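Long-range contact in putative antibiotic biosynthesis monooxygenase (Bordetella bronchiseptica, PDB 3GZ7), which is a putative antibiotic biosynthesis monooxygenase that forms a dimeric alpha-beta barrel and whose substrate is not known: residues M20-A25 / V72-T77. Numbering follows the deposited sequence.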
HETATM    1  N   MSE A  20     -13.524  -7.081   3.911  1.00 31.17           N
HETATM    2  CA  MSE A  20     -12.279  -7.493   3.285  1.00 28.87           C
HETATM    3  C   MSE A  20     -11.058  -6.916   4.017  1.00 25.71           C
HETATM    4  O   MSE A  20     -11.122  -5.829   4.604  1.00 28.10           O
HETATM    5  CB  MSE A  20     -12.295  -7.016   1.829  1.00 30.42           C
HETATM    6  CG  MSE A  20     -11.468  -7.802   0.837  1.00 31.18           C
HETATM    7 SE   MSE A  20     -12.238  -9.494   0.205  0.75 18.88          SE
HETATM    8  CE  MSE A  20     -13.927  -8.956  -0.459  1.00 14.25           C
ATOM      9  N   ILE A  21      -9.968  -7.681   4.004  1.00 22.10           N
ATOM     10  CA  ILE A  21      -8.662  -7.194   4.396  1.00 18.34           C
ATOM     11  C   ILE A  21      -7.687  -7.310   3.215  1.00 16.30           C
ATOM     12  O   ILE A  21      -7.946  -8.028   2.252  1.00 15.72           O
ATOM     13  CB  ILE A  21      -8.165  -7.893   5.675  1.00 18.94           C
ATOM     14  CG1 ILE A  21      -7.846  -9.378   5.441  1.00 19.36           C
ATOM     15  CG2 ILE A  21      -9.222  -7.700   6.844  1.00 17.07           C
ATOM     16  CD1 ILE A  21      -6.384  -9.671   4.983  1.00 18.60           C
ATOM     17  N   GLN A  22      -6.608  -6.534   3.270  1.00 16.80           N
ATOM     18  CA  GLN A  22      -5.545  -6.582   2.271  1.00 19.30           C
ATOM     19  C   GLN A  22      -4.230  -7.014   2.907  1.00 17.81           C
ATOM     20  O   GLN A  22      -3.804  -6.467   3.908  1.00 22.46           O
ATOM     21  CB  GLN A  22      -5.384  -5.218   1.622  1.00 19.06           C
ATOM     22  CG  GLN A  22      -6.615  -4.794   0.782  1.00 21.32           C
ATOM     23  CD  GLN A  22      -6.321  -3.565  -0.038  1.00 27.12           C
ATOM     24  OE1 GLN A  22      -5.623  -2.649   0.438  1.00 30.62           O
ATOM     25  NE2 GLN A  22      -6.821  -3.534  -1.283  1.00 28.02           N
ATOM     26  N   GLU A  23      -3.646  -8.056   2.363  1.00 15.21           N
ATOM     27  CA  GLU A  23      -2.271  -8.398   2.623  1.00 13.93           C
ATOM     28  C   GLU A  23      -1.445  -7.416   1.829  1.00 13.35           C
ATOM     29  O   GLU A  23      -1.718  -7.220   0.647  1.00 12.28           O
ATOM     30  CB  GLU A  23      -1.954  -9.828   2.129  1.00 10.95           C
ATOM     31  CG  GLU A  23      -0.435 -10.155   2.030  1.00 10.16           C
ATOM     32  CD  GLU A  23      -0.104 -11.361   1.184  1.00 17.63           C
ATOM     33  OE1 GLU A  23      -1.041 -12.049   0.719  1.00 16.82           O
ATOM     34  OE2 GLU A  23       1.108 -11.652   1.004  1.00 14.07           O
ATOM     35  N   ILE A  24      -0.441  -6.815   2.478  1.00 14.38           N
ATOM     36  CA  ILE A  24       0.580  -5.938   1.830  1.00 14.05           C
ATOM     37  C   ILE A  24       1.918  -6.630   1.955  1.00 13.70           C
ATOM     38  O   ILE A  24       2.373  -6.854   3.048  1.00 13.80           O
ATOM     39  CB  ILE A  24       0.654  -4.538   2.530  1.00 10.83           C
ATOM     40  CG1 ILE A  24      -0.741  -3.969   2.708  1.00 11.95           C
ATOM     41  CG2 ILE A  24       1.481  -3.526   1.728  1.00 13.97           C
ATOM     42  CD1 ILE A  24      -1.406  -3.616   1.334  1.00  8.30           C
ATOM     43  N   ALA A  25       2.522  -7.020   0.843  1.00 16.26           N
ATOM     44  CA  ALA A  25       3.833  -7.638   0.823  1.00 12.60           C
ATOM     45  C   ALA A  25       4.817  -6.681   0.129  1.00 14.87           C
ATOM     46  O   ALA A  25       4.651  -6.395  -1.070  1.00 14.09           O
ATOM     47  CB  ALA A  25       3.760  -8.935   0.067  1.00  8.19           C
ATOM     48  N   VAL A  72      -0.397  -6.426  -3.434  1.00 11.25           N
ATOM     49  CA  VAL A  72      -1.622  -6.181  -2.646  1.00 13.80           C
ATOM     50  C   VAL A  72      -2.621  -7.268  -2.999  1.00 14.77           C
ATOM     51  O   VAL A  72      -2.980  -7.420  -4.168  1.00 16.07           O
ATOM     52  CB  VAL A  72      -2.184  -4.748  -2.913  1.00 13.19           C
ATOM     53  CG1 VAL A  72      -3.457  -4.455  -2.081  1.00 17.27           C
ATOM     54  CG2 VAL A  72      -1.072  -3.732  -2.641  1.00  9.14           C
ATOM     55  N   VAL A  73      -2.987  -8.083  -1.992  1.00 16.22           N
ATOM     56  CA  VAL A  73      -3.864  -9.242  -2.168  1.00 14.65           C
ATOM     57  C   VAL A  73      -5.098  -9.049  -1.316  1.00 14.39           C
ATOM     58  O   VAL A  73      -4.983  -8.740  -0.140  1.00 15.79           O
ATOM     59  CB  VAL A  73      -3.166 -10.574  -1.795  1.00 13.43           C
ATOM     60  CG1 VAL A  73      -4.049 -11.739  -2.127  1.00 10.15           C
ATOM     61  CG2 VAL A  73      -1.837 -10.701  -2.526  1.00 10.64           C
ATOM     62  N   ASP A  74      -6.278  -9.212  -1.922  1.00 15.23           N
ATOM     63  CA  ASP A  74      -7.559  -9.084  -1.210  1.00 15.53           C
ATOM     64  C   ASP A  74      -7.972 -10.430  -0.665  1.00 14.51           C
ATOM     65  O   ASP A  74      -8.093 -11.374  -1.416  1.00 13.60           O
ATOM     66  CB  ASP A  74      -8.637  -8.503  -2.124  1.00 17.47           C
ATOM     67  CG  ASP A  74      -8.197  -7.176  -2.737  1.00 17.69           C
ATOM     68  OD1 ASP A  74      -8.042  -6.174  -2.028  1.00 25.68           O
ATOM     69  OD2 ASP A  74      -7.914  -7.164  -3.939  1.00 36.39           O
ATOM     70  N   TRP A  75      -8.130 -10.481   0.666  1.00 15.61           N
ATOM     71  CA  TRP A  75      -8.569 -11.635   1.438  1.00  9.89           C
ATOM     72  C   TRP A  75      -9.819 -11.315   2.237  1.00 11.35           C
ATOM     73  O   TRP A  75      -9.996 -10.216   2.743  1.00 10.63           O
ATOM     74  CB  TRP A  75      -7.447 -12.093   2.393  1.00  8.74           C
ATOM     75  CG  TRP A  75      -6.136 -12.509   1.714  1.00 11.80           C
ATOM     76  CD1 TRP A  75      -4.956 -11.778   1.646  1.00  6.61           C
ATOM     77  CD2 TRP A  75      -5.878 -13.745   1.030  1.00  9.55           C
ATOM     78  NE1 TRP A  75      -4.001 -12.508   0.989  1.00 13.40           N
ATOM     79  CE2 TRP A  75      -4.544 -13.696   0.566  1.00 12.97           C
ATOM     80  CE3 TRP A  75      -6.656 -14.877   0.738  1.00 19.90           C
ATOM     81  CZ2 TRP A  75      -3.969 -14.742  -0.148  1.00 12.07           C
ATOM     82  CZ3 TRP A  75      -6.093 -15.901   0.014  1.00 11.05           C
ATOM     83  CH2 TRP A  75      -4.757 -15.825  -0.435  1.00 12.08           C
ATOM     84  N   GLU A  76     -10.690 -12.303   2.379  1.00 15.95           N
ATOM     85  CA  GLU A  76     -11.865 -12.151   3.251  1.00 16.27           C
ATOM     86  C   GLU A  76     -11.484 -12.030   4.713  1.00 17.68           C
ATOM     87  O   GLU A  76     -12.058 -11.220   5.433  1.00 18.52           O
ATOM     88  CB  GLU A  76     -12.850 -13.315   3.060  1.00 15.85           C
ATOM     89  CG  GLU A  76     -13.655 -13.238   1.754  1.00 17.69           C
ATOM     90  CD  GLU A  76     -14.398 -14.573   1.417  1.00 17.67           C
ATOM     91  OE1 GLU A  76     -14.634 -15.381   2.336  1.00 15.33           O
ATOM     92  OE2 GLU A  76     -14.768 -14.776   0.228  1.00 21.07           O
ATOM     93  N   THR A  77     -10.537 -12.870   5.131  1.00 16.90           N
ATOM     94  CA  THR A  77      -9.943 -12.859   6.454  1.00 15.50           C
ATOM     95  C   THR A  77      -8.398 -13.005   6.387  1.00 14.47           C
ATOM     96  O   THR A  77      -7.861 -13.503   5.393  1.00 15.65           O
ATOM     97  CB  THR A  77     -10.464 -14.044   7.329  1.00 15.23           C
ATOM     98  OG1 THR A  77      -9.858 -15.268   6.898  1.00 17.86           O
ATOM     99  CG2 THR A  77     -11.992 -14.147   7.273  1.00 10.06           C
TER
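Glu23 and Trp75 meet side by side on the helix-facing side of two antiparallel strands, diagonally across from each other, Glu23 being paired with Val73 and Trp75 with Ile21. The indole NE1 of Trp75 gives a nearly straight hydrogen bond of 3.0 Å to OE1 of Glu23, which receives it on its anti lone pair. Carboxylate and indole planes lie only 20° apart. Glu23 turns its CG away from its own backbone N (chi1 165°) and stays extended, which carries the carboxylate alongside the ring, its CB at the indole edge and its OE1 also 3.6 Å from CG2 of Val73. The other carboxylate oxygen, OE2, lies close to a bound citrate that probably came from the crystallisation liquor, and His81 stacks on the Trp75 ring.

A second polar pair sits on the other face of the sheet. NE2 of Gln22 donates to OD1 of Asp74 at 3.0 Å, with the acceptor close to the amide plane of Gln22 and the two flat groups turned 34° from each other. CG1 of Val72 lies against the same amide, 3.6 Å from NE2.

The backbone ladder between these two faces joins strands 21-28 and 68-75, the central pair of the four-stranded antiparallel sheet of this dimeric alpha-beta barrel subunit. Ile21 and Trp75 exchange two bonds, as do Glu23 and Val73; of these, Glu23 N to Val73 O is the least straight of the four.

Each face also has an apolar pair. On the Glu23 face CD1 of Ile21 reaches CB of Trp75 at 3.7 Å, while Ile63 of the second subunit packs on the same isoleucine. On the Gln22 face CD1 of Ile24 lies 4.0 Å from CG2 of Val72.

At the strand end the bent selenomethionine Met20 brings its CG to 3.4 Å from the carbonyl O of Trp75.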